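Local atomic coordinates of L-cysteine S-thiosulfotransferase subunit SoxA (PDB entry 2C1D), a protein that forms, with its partner SoxX, a periplasmic heme enzyme that joins thiosulfate to the carrier cysteine of SoxY through a disulfide bond, passing electrons to cytochrome c. Residues E167-R172 against M178-C183; E232-K235 against D240-A243. One frame throughout, in Å; residues are numbered along the deposited sequence.

Interaction 1: E167-R172 against M178-C183; sequences EIYYTR and MSCANC. With HEC (heme c), chain J.
The last turn of helix 159-170 meets the start of helix 180-184 with Tyr169 and Cys180 the nearest CA pair between them, 5.2 Å apart, while the chain leaving the first helix brings the CA atoms of Arg172 and Ser179 to 4.1 Å. This is the CXXCH heme-attachment site of a cytochrome c domain: the short helix carries Cys180, Cys183 and the axial ligand His184. Tyr169 has CG anti to its own nitrogen (chi1 -160°), which brings one ring face against Cys180 CB, 3.3 Å from the ring centroid. Cys180 SG approaches the same ring obliquely, a sulfur-aromatic contact. Ala181 N gives a weak hydrogen bond to Tyr169 O, and Ala181 CB packs obliquely on Tyr170 CE2 at 3.5 Å. Tyr170 OH hydrogen-bonds to Glu185 and Arg251. Ser179 caps the helix, OG accepting from Asn182 N at 2.9 Å. A water accepts from Cys180 N, lies 2.7 Å from Ile168 O and reaches Thr171 O, joining the two backbones. Arg172 reaches toward SoxX, NE hydrogen-bonded to Glu177 O, NH1 to Gly88 O and NH2 to Thr89 O of the SoxX chain. Cys180 SG is covalently bonded to heme CAB at 1.8 Å.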
ATOM      1  N   GLU A 167     -15.040  -1.008  -3.139  1.00 28.80           N
ATOM      2  CA  GLU A 167     -15.088   0.258  -3.873  1.00 29.33           C
ATOM      3  C   GLU A 167     -13.823   1.116  -3.620  1.00 28.40           C
ATOM      4  O   GLU A 167     -13.247   1.667  -4.554  1.00 28.72           O
ATOM      5  CB  GLU A 167     -16.380   1.026  -3.519  1.00 30.25           C
ATOM      6  CG  GLU A 167     -16.749   2.123  -4.509  1.00 34.28           C
ATOM      7  CD  GLU A 167     -17.689   3.174  -3.940  1.00 40.63           C
ATOM      8  OE1 GLU A 167     -18.345   2.933  -2.889  1.00 44.70           O
ATOM      9  OE2 GLU A 167     -17.766   4.267  -4.556  1.00 46.99           O
ATOM     10  N   ILE A 168     -13.409   1.212  -2.359  1.00 27.77           N
ATOM     11  CA  ILE A 168     -12.202   1.953  -1.971  1.00 27.29           C
ATOM     12  C   ILE A 168     -10.998   1.355  -2.691  1.00 27.44           C
ATOM     13  O   ILE A 168     -10.212   2.093  -3.268  1.00 27.75           O
ATOM     14  CB  ILE A 168     -12.020   1.928  -0.404  1.00 27.24           C
ATOM     15  CG1 ILE A 168     -13.189   2.656   0.252  1.00 28.72           C
ATOM     16  CG2 ILE A 168     -10.655   2.518   0.048  1.00 26.66           C
ATOM     17  CD1 ILE A 168     -13.258   2.531   1.761  1.00 32.39           C
ATOM     18  N   TYR A 169     -10.894   0.015  -2.701  1.00 27.42           N
ATOM     19  CA  TYR A 169      -9.748  -0.705  -3.269  1.00 26.85           C
ATOM     20  C   TYR A 169      -9.485  -0.341  -4.726  1.00 26.88           C
ATOM     21  O   TYR A 169      -8.325  -0.236  -5.145  1.00 25.84           O
ATOM     22  CB  TYR A 169      -9.926  -2.244  -3.166  1.00 27.20           C
ATOM     23  CG  TYR A 169      -8.606  -2.984  -3.289  1.00 25.78           C
ATOM     24  CD1 TYR A 169      -7.787  -3.126  -2.196  1.00 24.26           C
ATOM     25  CD2 TYR A 169      -8.167  -3.497  -4.510  1.00 24.83           C
ATOM     26  CE1 TYR A 169      -6.566  -3.754  -2.280  1.00 24.88           C
ATOM     27  CE2 TYR A 169      -6.920  -4.139  -4.615  1.00 24.61           C
ATOM     28  CZ  TYR A 169      -6.116  -4.248  -3.483  1.00 25.20           C
ATOM     29  OH  TYR A 169      -4.885  -4.872  -3.532  1.00 25.16           O
ATOM     30  N   TYR A 170     -10.569  -0.122  -5.468  1.00 26.25           N
ATOM     31  CA  TYR A 170     -10.509   0.189  -6.893  1.00 26.81           C
ATOM     32  C   TYR A 170     -10.688   1.681  -7.222  1.00 26.88           C
ATOM     33  O   TYR A 170     -10.679   2.048  -8.377  1.00 27.23           O
ATOM     34  CB  TYR A 170     -11.568  -0.646  -7.622  1.00 27.53           C
ATOM     35  CG  TYR A 170     -11.185  -2.103  -7.639  1.00 27.51           C
ATOM     36  CD1 TYR A 170     -11.628  -2.972  -6.659  1.00 28.76           C
ATOM     37  CD2 TYR A 170     -10.334  -2.588  -8.614  1.00 28.67           C
ATOM     38  CE1 TYR A 170     -11.247  -4.318  -6.669  1.00 29.75           C
ATOM     39  CE2 TYR A 170      -9.935  -3.908  -8.626  1.00 28.68           C
ATOM     40  CZ  TYR A 170     -10.393  -4.769  -7.653  1.00 28.73           C
ATOM     41  OH  TYR A 170      -9.995  -6.078  -7.695  1.00 30.23           O
ATOM     42  N   THR A 171     -10.826   2.534  -6.216  1.00 27.65           N
ATOM     43  CA  THR A 171     -10.955   3.987  -6.455  1.00 27.75           C
ATOM     44  C   THR A 171      -9.598   4.601  -6.667  1.00 27.39           C
ATOM     45  O   THR A 171      -8.663   4.347  -5.907  1.00 27.00           O
ATOM     46  CB  THR A 171     -11.683   4.664  -5.290  1.00 28.50           C
ATOM     47  OG1 THR A 171     -13.033   4.223  -5.271  1.00 28.53           O
ATOM     48  CG2 THR A 171     -11.818   6.205  -5.507  1.00 29.78           C
ATOM     49  N   ARG A 172      -9.477   5.420  -7.706  1.00 26.79           N
ATOM     50  CA  ARG A 172      -8.175   5.941  -8.076  1.00 27.16           C
ATOM     51  C   ARG A 172      -8.040   7.293  -7.428  1.00 27.13           C
ATOM     52  O   ARG A 172      -8.577   8.280  -7.929  1.00 28.46           O
ATOM     53  CB  ARG A 172      -8.037   6.024  -9.586  1.00 27.79           C
ATOM     54  CG  ARG A 172      -8.057   4.648 -10.239  1.00 28.55           C
ATOM     55  CD  ARG A 172      -7.950   4.667 -11.720  1.00 30.02           C
ATOM     56  NE  ARG A 172      -6.619   5.104 -12.113  1.00 31.69           N
ATOM     57  CZ  ARG A 172      -6.065   4.882 -13.274  1.00 31.82           C
ATOM     58  NH1 ARG A 172      -6.709   4.188 -14.224  1.00 32.24           N
ATOM     59  NH2 ARG A 172      -4.840   5.341 -13.493  1.00 31.45           N
ATOM     60  N   MET A 178      -4.457   6.935  -8.530  1.00 25.07           N
ATOM     61  CA  MET A 178      -4.013   5.566  -8.334  1.00 25.16           C
ATOM     62  C   MET A 178      -4.818   4.846  -7.257  1.00 25.19           C
ATOM     63  O   MET A 178      -5.082   5.372  -6.166  1.00 25.94           O
ATOM     64  CB  MET A 178      -2.524   5.543  -7.985  1.00 25.74           C
ATOM     65  CG  MET A 178      -1.612   5.920  -9.123  1.00 26.17           C
ATOM     66  SD  MET A 178       0.139   6.090  -8.657  1.00 25.83           S
ATOM     67  CE  MET A 178       0.770   6.631 -10.309  1.00 26.66           C
ATOM     68  N   SER A 179      -5.196   3.621  -7.576  1.00 24.58           N
ATOM     69  CA  SER A 179      -5.937   2.759  -6.676  1.00 23.88           C
ATOM     70  C   SER A 179      -5.012   1.672  -6.198  1.00 23.21           C
ATOM     71  O   SER A 179      -3.992   1.408  -6.826  1.00 23.20           O
ATOM     72  CB  SER A 179      -7.077   2.077  -7.396  1.00 23.87           C
ATOM     73  OG  SER A 179      -6.512   1.132  -8.301  1.00 23.06           O
ATOM     74  N   CYS A 180      -5.389   1.053  -5.084  1.00 23.75           N
ATOM     75  CA  CYS A 180      -4.722  -0.139  -4.564  1.00 23.88           C
ATOM     76  C   CYS A 180      -4.439  -1.131  -5.682  1.00 24.08           C
ATOM     77  O   CYS A 180      -3.312  -1.629  -5.844  1.00 24.07           O
ATOM     78  CB  CYS A 180      -5.595  -0.836  -3.527  1.00 23.76           C
ATOM     79  SG  CYS A 180      -6.281   0.201  -2.232  1.00 24.58           S
ATOM     80  N   ALA A 181      -5.470  -1.377  -6.477  1.00 24.66           N
ATOM     81  CA  ALA A 181      -5.398  -2.315  -7.582  1.00 25.35           C
ATOM     82  C   ALA A 181      -4.413  -1.934  -8.682  1.00 26.08           C
ATOM     83  O   ALA A 181      -3.764  -2.819  -9.236  1.00 27.43           O
ATOM     84  CB  ALA A 181      -6.774  -2.533  -8.158  1.00 25.31           C
ATOM     85  N   ASN A 182      -4.260  -0.640  -8.997  1.00 25.89           N
ATOM     86  CA  ASN A 182      -3.276  -0.240 -10.000  1.00 25.96           C
ATOM     87  C   ASN A 182      -1.879  -0.770  -9.670  1.00 25.68           C
ATOM     88  O   ASN A 182      -1.166  -1.197 -10.549  1.00 26.06           O
ATOM     89  CB  ASN A 182      -3.176   1.290 -10.137  1.00 26.56           C
ATOM     90  CG  ASN A 182      -4.325   1.883 -10.912  1.00 27.83           C
ATOM     91  OD1 ASN A 182      -4.750   1.339 -11.942  1.00 37.77           O
ATOM     92  ND2 ASN A 182      -4.862   2.956 -10.416  1.00 22.43           N
ATOM     93  N   CYS A 183      -1.477  -0.683  -8.404  1.00 25.36           N
ATOM     94  CA  CYS A 183      -0.170  -1.153  -7.983  1.00 25.46           C
ATOM     95  C   CYS A 183      -0.120  -2.639  -7.620  1.00 25.51           C
ATOM     96  O   CYS A 183       0.713  -3.379  -8.162  1.00 26.13           O
ATOM     97  CB  CYS A 183       0.319  -0.309  -6.822  1.00 25.83           C
ATOM     98  SG  CYS A 183       0.649   1.373  -7.366  1.00 27.73           S
TER
HETATM   99 FE   HEC J1292       0.448  -0.526  -1.247  1.00 24.55          FE
HETATM  100  CHA HEC J1292       2.905  -2.250   0.386  1.00 25.00           C
HETATM  101  CHB HEC J1292      -1.884  -2.100   0.775  1.00 21.51           C
HETATM  102  CHC HEC J1292      -2.007   1.261  -2.721  1.00 23.99           C
HETATM  103  CHD HEC J1292       2.671   0.622  -3.545  1.00 25.04           C
HETATM  104  NA  HEC J1292       0.512  -1.938   0.307  1.00 23.05           N
HETATM  105  C1A HEC J1292       1.642  -2.511   0.814  1.00 22.33           C
HETATM  106  C2A HEC J1292       1.255  -3.435   1.845  1.00 24.34           C
HETATM  107  C3A HEC J1292      -0.091  -3.381   1.948  1.00 22.04           C
HETATM  108  C4A HEC J1292      -0.575  -2.443   0.975  1.00 22.22           C
HETATM  109  CMA HEC J1292      -0.992  -4.153   2.909  1.00 22.47           C
HETATM  110  CAA HEC J1292       2.211  -4.320   2.682  1.00 24.24           C
HETATM  111  CBA HEC J1292       2.210  -5.744   2.097  1.00 23.12           C
HETATM  112  CGA HEC J1292       3.078  -6.684   2.926  1.00 24.88           C
HETATM  113  O1A HEC J1292       3.165  -7.876   2.555  1.00 22.35           O
HETATM  114  O2A HEC J1292       3.706  -6.245   3.946  1.00 26.19           O
HETATM  115  NB  HEC J1292      -1.521  -0.439  -1.021  1.00 23.02           N
HETATM  116  C1B HEC J1292      -2.306  -1.120  -0.105  1.00 22.72           C
HETATM  117  C2B HEC J1292      -3.636  -0.600  -0.171  1.00 23.84           C
HETATM  118  C3B HEC J1292      -3.682   0.309  -1.138  1.00 24.69           C
HETATM  119  C4B HEC J1292      -2.352   0.449  -1.664  1.00 24.60           C
HETATM  120  CMB HEC J1292      -4.809  -1.120   0.664  1.00 25.86           C
HETATM  121  CAB HEC J1292      -4.918   1.128  -1.567  1.00 25.72           C
HETATM  122  CBB HEC J1292      -5.397   1.878  -0.527  1.00 29.23           C
HETATM  123  NC  HEC J1292       0.350   0.720  -2.866  1.00 23.18           N
HETATM  124  C1C HEC J1292      -0.775   1.335  -3.318  1.00 25.43           C
HETATM  125  C2C HEC J1292      -0.436   2.166  -4.456  1.00 23.44           C
HETATM  126  C3C HEC J1292       0.877   1.990  -4.700  1.00 22.39           C
HETATM  127  C4C HEC J1292       1.368   1.062  -3.689  1.00 26.07           C
HETATM  128  CMC HEC J1292      -1.491   3.023  -5.189  1.00 23.82           C
HETATM  129  CAC HEC J1292       1.845   2.567  -5.789  1.00 25.77           C
HETATM  130  CBC HEC J1292       1.847   3.839  -6.211  1.00 23.78           C
HETATM  131  ND  HEC J1292       2.420  -0.756  -1.522  1.00 25.21           N
HETATM  132  C1D HEC J1292       3.159  -0.173  -2.555  1.00 26.63           C
HETATM  133  C2D HEC J1292       4.557  -0.531  -2.418  1.00 26.24           C
HETATM  134  C3D HEC J1292       4.621  -1.408  -1.191  1.00 25.16           C
HETATM  135  C4D HEC J1292       3.262  -1.495  -0.708  1.00 25.11           C
HETATM  136  CMD HEC J1292       5.742  -0.121  -3.310  1.00 27.18           C
HETATM  137  CAD HEC J1292       5.863  -2.119  -0.601  1.00 26.75           C
HETATM  138  CBD HEC J1292       6.155  -3.358  -1.468  1.00 26.40           C
HETATM  139  CGD HEC J1292       5.120  -4.453  -1.296  1.00 27.65           C
HETATM  140  O1D HEC J1292       4.124  -4.537  -2.047  1.00 28.10           O
HETATM  141  O2D HEC J1292       5.259  -5.292  -0.403  1.00 26.41           O
HETATM  142  O   HOH W   1      -7.664   2.859  -3.922  1.00 26.34           O
HETATM  143  O   HOH W   2      -8.240   0.795 -10.343  1.00 42.07           O

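Interaction 2: E232-K235 against D240-A243; sequences ETFK and DFKA. With ZN (zinc ion), chain K.
The second zinc site of SoxA borders this contact, where Asp240 near the start of helix 239-251 binds the metal and also meets the ring of Phe234 from the preceding loop. Asp240 OD1 lies 1.8 Å from the zinc ion, and His164 supplies a further ligand. The other carboxylate oxygen, Asp240 OD2, is also near the zinc ion, at a longer 2.6 Å. It touches Phe234 as well, with Asp240 OD2 3.6 Å from Phe234 CE2 and the ring and carboxylate planes turned 30° from each other. Asp240 CB adds apolar contact to the same side of the Phe234 ring, at CD2 and CE2.

The larger part of the contact is aromatic. Phe234 CB stands over the centre of one face of the Phe241 ring, 3.5 Å from its centroid, in a CH-pi arrangement. From there CG, anti to the carbonyl carbon of Phe234 (chi1 -57°), carries its ring obliquely over the CE2 side of that face, where Phe234 CD1 comes within 3.4 Å of Phe241 CE2. The two rings are inclined at 44°, and their centroids are 4.9 Å apart. Within this cytochrome c domain the pair fastens the irregular segment 232-235, which follows helix 218-223, to the first turns of helix 239-251. Phe241 also packs on Gln219, Val223 and Val226, while Phe234 makes a cation-pi contact with Arg102 of the SoxX chain. With Phe241 cut back to an alanine, Phe234 CB would probably lose the ring face it rests on, and a gap would open between loop and helix. Lys235 contributes its backbone: its carbonyl oxygen approaches Phe241 CD1 to 3.6 Å and accepts a hydrogen bond from Ser238. Thr233 OG1 lies obliquely to the Phe241 ring at 4.2 Å from CZ and hydrogen-bonds to Val223 O.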
ATOM      1  N   GLU A 232      -5.960  13.305   0.060  1.00 25.63           N
ATOM      2  CA  GLU A 232      -6.456  13.398   1.414  1.00 25.83           C
ATOM      3  C   GLU A 232      -6.686  11.975   1.866  1.00 24.97           C
ATOM      4  O   GLU A 232      -7.456  11.236   1.252  1.00 24.35           O
ATOM      5  CB  GLU A 232      -7.781  14.168   1.448  1.00 25.86           C
ATOM      6  CG  GLU A 232      -8.285  14.425   2.863  1.00 27.66           C
ATOM      7  CD  GLU A 232      -9.721  14.955   2.926  1.00 29.68           C
ATOM      8  OE1 GLU A 232     -10.269  14.909   4.044  1.00 29.32           O
ATOM      9  OE2 GLU A 232     -10.303  15.376   1.877  1.00 28.24           O
ATOM     10  N   THR A 233      -6.006  11.577   2.928  1.00 25.46           N
ATOM     11  CA  THR A 233      -6.073  10.205   3.389  1.00 25.41           C
ATOM     12  C   THR A 233      -7.186  10.047   4.449  1.00 26.57           C
ATOM     13  O   THR A 233      -7.895  11.020   4.790  1.00 26.76           O
ATOM     14  CB  THR A 233      -4.674   9.717   3.850  1.00 26.08           C
ATOM     15  OG1 THR A 233      -4.689   8.294   4.091  1.00 24.01           O
ATOM     16  CG2 THR A 233      -4.240  10.363   5.177  1.00 24.29           C
ATOM     17  N   PHE A 234      -7.390   8.804   4.871  1.00 26.46           N
ATOM     18  CA  PHE A 234      -8.391   8.479   5.862  1.00 27.52           C
ATOM     19  C   PHE A 234      -7.700   8.287   7.198  1.00 27.44           C
ATOM     20  O   PHE A 234      -6.501   8.007   7.272  1.00 27.27           O
ATOM     21  CB  PHE A 234      -9.153   7.202   5.513  1.00 27.11           C
ATOM     22  CG  PHE A 234      -9.840   7.215   4.182  1.00 28.57           C
ATOM     23  CD1 PHE A 234      -9.137   6.993   3.013  1.00 29.01           C
ATOM     24  CD2 PHE A 234     -11.219   7.380   4.108  1.00 30.74           C
ATOM     25  CE1 PHE A 234      -9.788   6.973   1.763  1.00 30.46           C
ATOM     26  CE2 PHE A 234     -11.864   7.348   2.884  1.00 29.43           C
ATOM     27  CZ  PHE A 234     -11.149   7.139   1.714  1.00 30.33           C
ATOM     28  N   LYS A 235      -8.483   8.415   8.256  1.00 28.40           N
ATOM     29  CA  LYS A 235      -8.036   8.152   9.610  1.00 29.05           C
ATOM     30  C   LYS A 235      -7.910   6.638   9.874  1.00 28.57           C
ATOM     31  O   LYS A 235      -8.785   5.860   9.508  1.00 28.08           O
ATOM     32  CB  LYS A 235      -9.069   8.788  10.561  1.00 30.57           C
ATOM     33  CG  LYS A 235      -8.850   8.684  12.065  1.00 34.82           C
ATOM     34  CD  LYS A 235      -7.434   8.358  12.577  1.00 41.07           C
ATOM     35  CE  LYS A 235      -7.423   8.021  14.115  1.00 43.02           C
ATOM     36  NZ  LYS A 235      -6.246   7.186  14.545  1.00 43.62           N
ATOM     37  N   ASP A 240     -14.421   3.652   6.985  1.00 27.42           N
ATOM     38  CA  ASP A 240     -14.019   3.298   5.622  1.00 25.90           C
ATOM     39  C   ASP A 240     -12.753   2.396   5.620  1.00 26.04           C
ATOM     40  O   ASP A 240     -12.643   1.472   4.813  1.00 25.93           O
ATOM     41  CB  ASP A 240     -13.802   4.558   4.789  1.00 26.00           C
ATOM     42  CG  ASP A 240     -15.066   5.015   3.989  1.00 20.95           C
ATOM     43  OD1 ASP A 240     -16.273   5.015   4.397  1.00  2.00           O
ATOM     44  OD2 ASP A 240     -14.994   5.538   2.921  1.00 31.72           O
ATOM     45  N   PHE A 241     -11.809   2.652   6.522  1.00 25.19           N
ATOM     46  CA  PHE A 241     -10.593   1.815   6.605  1.00 24.74           C
ATOM     47  C   PHE A 241     -10.864   0.484   7.325  1.00 24.81           C
ATOM     48  O   PHE A 241     -10.133  -0.485   7.118  1.00 23.76           O
ATOM     49  CB  PHE A 241      -9.419   2.570   7.239  1.00 24.06           C
ATOM     50  CG  PHE A 241      -8.522   3.311   6.251  1.00 24.06           C
ATOM     51  CD1 PHE A 241      -7.444   4.023   6.724  1.00 25.12           C
ATOM     52  CD2 PHE A 241      -8.762   3.315   4.860  1.00 25.61           C
ATOM     53  CE1 PHE A 241      -6.608   4.708   5.871  1.00 25.47           C
ATOM     54  CE2 PHE A 241      -7.917   4.014   3.996  1.00 24.44           C
ATOM     55  CZ  PHE A 241      -6.852   4.686   4.487  1.00 26.81           C
ATOM     56  N   LYS A 242     -11.901   0.429   8.166  1.00 24.76           N
ATOM     57  CA  LYS A 242     -12.348  -0.846   8.745  1.00 25.41           C
ATOM     58  C   LYS A 242     -12.936  -1.699   7.642  1.00 25.16           C
ATOM     59  O   LYS A 242     -12.636  -2.896   7.530  1.00 25.45           O
ATOM     60  CB  LYS A 242     -13.422  -0.638   9.807  1.00 25.68           C
ATOM     61  CG  LYS A 242     -12.973  -0.029  11.093  1.00 27.84           C
ATOM     62  CD  LYS A 242     -14.060  -0.207  12.123  1.00 30.04           C
ATOM     63  CE  LYS A 242     -13.962   0.792  13.252  1.00 32.56           C
ATOM     64  NZ  LYS A 242     -15.140   0.484  14.197  1.00 34.99           N
ATOM     65  N   ALA A 243     -13.746  -1.080   6.790  1.00 24.96           N
ATOM     66  CA  ALA A 243     -14.268  -1.763   5.610  1.00 25.41           C
ATOM     67  C   ALA A 243     -13.173  -2.217   4.641  1.00 24.57           C
ATOM     68  O   ALA A 243     -13.212  -3.329   4.132  1.00 25.96           O
ATOM     69  CB  ALA A 243     -15.299  -0.896   4.880  1.00 25.86           C
TER
HETATM   70 ZN    ZN K1293     -17.585   5.381   3.235  1.00 32.08          ZN

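Overall arrangement
Both contacts belong to the second cytochrome c domain, their centres about 13 Å apart. Interaction 1 is largely buried and pairs two helix ends around the heme attachment; interaction 2 lies at the surface and ties a loop to helix 239-251. That helix also connects them: Tyr169 and Tyr170 pack against it, and Ile168 CD1 touches Asp240 O at 3.3 Å. Helix 159-170 brings His164 to the zinc as well, so the two helices share a metal. Their chemistry differs, with backbone polar groups, capping and water prominent in interaction 1, whereas apolar aromatic contacts dominate interaction 2. SoxX reaches both, among others at Arg172 in one and at Phe234 and the backbone of Glu232 and Thr233 in the other.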